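Local coordinates for enoyl-CoA hydratase/isomerase family protein (Pseudomonas syringae pv. tomato, PDB 3OT6) that probably acts on acyl-CoA thioesters as a hydratase or isomerase of the crotonase-like family, its exact substrate and reaction being unassigned, at residues A[39-44]-A[91-96]. Sequence-based numbering, arbitrary orientation.
Sequences AALDQA and LSHPFP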
loop_
_atom_site.group_PDB
_atom_site.type_symbol
_atom_site.label_atom_id
_atom_site.label_comp_id
_atom_site.label_asym_id
_atom_site.label_seq_id
_atom_site.Cartn_x
_atom_site.Cartn_y
_atom_site.Cartn_z
ATOM N N ALA A 39 -0.369 -13.430 -5.878
ATOM C CA ALA A 39 -1.211 -14.576 -6.134
ATOM C C ALA A 39 -2.624 -14.160 -5.797
ATOM O O ALA A 39 -3.548 -14.485 -6.516
ATOM C CB ALA A 39 -0.794 -15.783 -5.316
ATOM N N ALA A 40 -2.784 -13.347 -4.766
ATOM C CA ALA A 40 -4.122 -12.935 -4.365
ATOM C C ALA A 40 -4.680 -11.986 -5.370
ATOM O O ALA A 40 -5.878 -11.875 -5.479
ATOM C CB ALA A 40 -4.172 -12.309 -2.932
ATOM N N LEU A 41 -3.832 -11.289 -6.094
ATOM C CA LEU A 41 -4.329 -10.225 -6.969
ATOM C C LEU A 41 -4.625 -10.827 -8.286
ATOM O O LEU A 41 -5.494 -10.347 -8.971
ATOM C CB LEU A 41 -3.334 -9.044 -7.128
ATOM C CG LEU A 41 -3.239 -7.988 -5.986
ATOM C CD1 LEU A 41 -1.947 -7.168 -6.122
ATOM C CD2 LEU A 41 -4.487 -7.079 -5.883
ATOM N N ASP A 42 -3.884 -11.878 -8.636
ATOM C CA ASP A 42 -4.194 -12.671 -9.783
ATOM C C ASP A 42 -5.635 -13.163 -9.686
ATOM O O ASP A 42 -6.384 -13.095 -10.671
ATOM C CB ASP A 42 -3.241 -13.838 -9.901
ATOM C CG ASP A 42 -1.859 -13.404 -10.391
ATOM O OD1 ASP A 42 -1.728 -12.319 -10.992
ATOM O OD2 ASP A 42 -0.873 -14.111 -10.122
ATOM N N GLN A 43 -6.009 -13.612 -8.492
ATOM C CA GLN A 43 -7.262 -14.239 -8.255
ATOM C C GLN A 43 -8.314 -13.157 -8.339
ATOM O O GLN A 43 -9.357 -13.361 -8.976
ATOM C CB GLN A 43 -7.262 -14.911 -6.879
ATOM C CG GLN A 43 -8.563 -15.665 -6.585
ATOM C CD GLN A 43 -8.898 -16.720 -7.673
ATOM O OE1 GLN A 43 -8.035 -17.460 -8.137
ATOM N NE2 GLN A 43 -10.154 -16.746 -8.094
ATOM N N ALA A 44 -8.029 -11.985 -7.731
ATOM C CA ALA A 44 -8.946 -10.836 -7.726
ATOM C C ALA A 44 -9.222 -10.346 -9.138
ATOM O O ALA A 44 -10.311 -9.893 -9.404
ATOM C CB ALA A 44 -8.405 -9.694 -6.846
ATOM N N LEU A 91 -1.277 0.063 -8.594
ATOM C CA LEU A 91 -1.722 1.332 -9.188
ATOM C C LEU A 91 -2.186 1.104 -10.617
ATOM O O LEU A 91 -2.832 1.966 -11.229
ATOM C CB LEU A 91 -0.600 2.347 -9.166
ATOM C CG LEU A 91 -0.296 2.916 -7.773
ATOM C CD1 LEU A 91 1.117 3.495 -7.787
ATOM C CD2 LEU A 91 -1.297 3.995 -7.522
ATOM N N SER A 92 -1.867 -0.063 -11.166
ATOM C CA SER A 92 -2.354 -0.319 -12.528
ATOM C C SER A 92 -3.412 -1.444 -12.521
ATOM O O SER A 92 -3.841 -1.876 -13.566
ATOM C CB SER A 92 -1.242 -0.539 -13.533
ATOM O OG SER A 92 -0.404 -1.515 -13.082
ATOM N N HIS A 93 -3.931 -1.774 -11.336
ATOM C CA HIS A 93 -4.865 -2.838 -11.234
ATOM C C HIS A 93 -6.174 -2.537 -11.991
ATOM O O HIS A 93 -6.745 -1.463 -11.850
ATOM C CB HIS A 93 -5.137 -3.116 -9.753
ATOM C CG HIS A 93 -5.844 -4.410 -9.500
ATOM N ND1 HIS A 93 -5.256 -5.636 -9.768
ATOM C CD2 HIS A 93 -7.100 -4.673 -9.045
ATOM C CE1 HIS A 93 -6.099 -6.600 -9.443
ATOM N NE2 HIS A 93 -7.231 -6.046 -9.016
ATOM N N PRO A 94 -6.721 -3.522 -12.696
ATOM C CA PRO A 94 -7.890 -3.220 -13.535
ATOM C C PRO A 94 -9.206 -2.918 -12.806
ATOM O O PRO A 94 -10.134 -2.378 -13.419
ATOM C CB PRO A 94 -7.982 -4.413 -14.482
ATOM C CG PRO A 94 -7.244 -5.531 -13.830
ATOM C CD PRO A 94 -6.194 -4.874 -12.900
ATOM N N PHE A 95 -9.262 -3.176 -11.504
ATOM C CA PHE A 95 -10.445 -2.870 -10.689
ATOM C C PHE A 95 -9.978 -2.037 -9.468
ATOM O O PHE A 95 -8.774 -2.023 -9.147
ATOM C CB PHE A 95 -11.185 -4.175 -10.247
ATOM C CG PHE A 95 -11.511 -5.050 -11.376
ATOM C CD1 PHE A 95 -12.720 -4.903 -12.045
ATOM C CD2 PHE A 95 -10.578 -5.971 -11.851
ATOM C CE1 PHE A 95 -13.005 -5.671 -13.152
ATOM C CE2 PHE A 95 -10.844 -6.733 -12.969
ATOM C CZ PHE A 95 -12.057 -6.564 -13.636
ATOM N N PRO A 96 -10.921 -1.350 -8.799
ATOM C CA PRO A 96 -10.574 -0.456 -7.731
ATOM C C PRO A 96 -9.907 -1.196 -6.564
ATOM O O PRO A 96 -10.351 -2.284 -6.200
ATOM C CB PRO A 96 -11.947 0.126 -7.322
ATOM C CG PRO A 96 -12.761 0.113 -8.650
ATOM C CD PRO A 96 -12.363 -1.259 -9.138
HETATM O O HOH W 1 -9.815 -7.249 -8.740
#
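His93 reaches out of the loop after helix 73-91 and points its imidazole at helix 31-46, which carries Leu41 and Ala44. Its CG stands anti to the backbone N (chi1 -166°), which sends the ring across with CE1 and NE2 foremost. The main apolar contact is a CH-pi interaction: Leu41 CD2 sits over one ring face, 4.2 Å from the His93 ring centroid and 22° off the normal, shifted toward CE1. His93 CE1 also comes within 3.8 Å of Leu41 O, a close approach to the helix backbone. Pro94 CD, from the next residue of the loop, lies over the opposite face, also toward the rim. Ala44 CB comes up obliquely, 4.4 Å from His93 NE2.

A water in the plane of the ring, at its edge, is hydrogen-bonded to His93 NE2 at 2.9 Å; the same water donates a weak bond to Ala44 O, joining the loop to the helix backbone.

Around this buried contact, Asp42 forms a salt bridge with Arg89 of helix 73-91, and Lys209 NZ of helix 202-230 hydrogen-bonds to His93 O. Leu41 also packs on Leu19 of strand 16-21, while Ala44 and His93 both touch Val51 of strand 50-54, placing the junction against the main sheet of the crotonase-like fold.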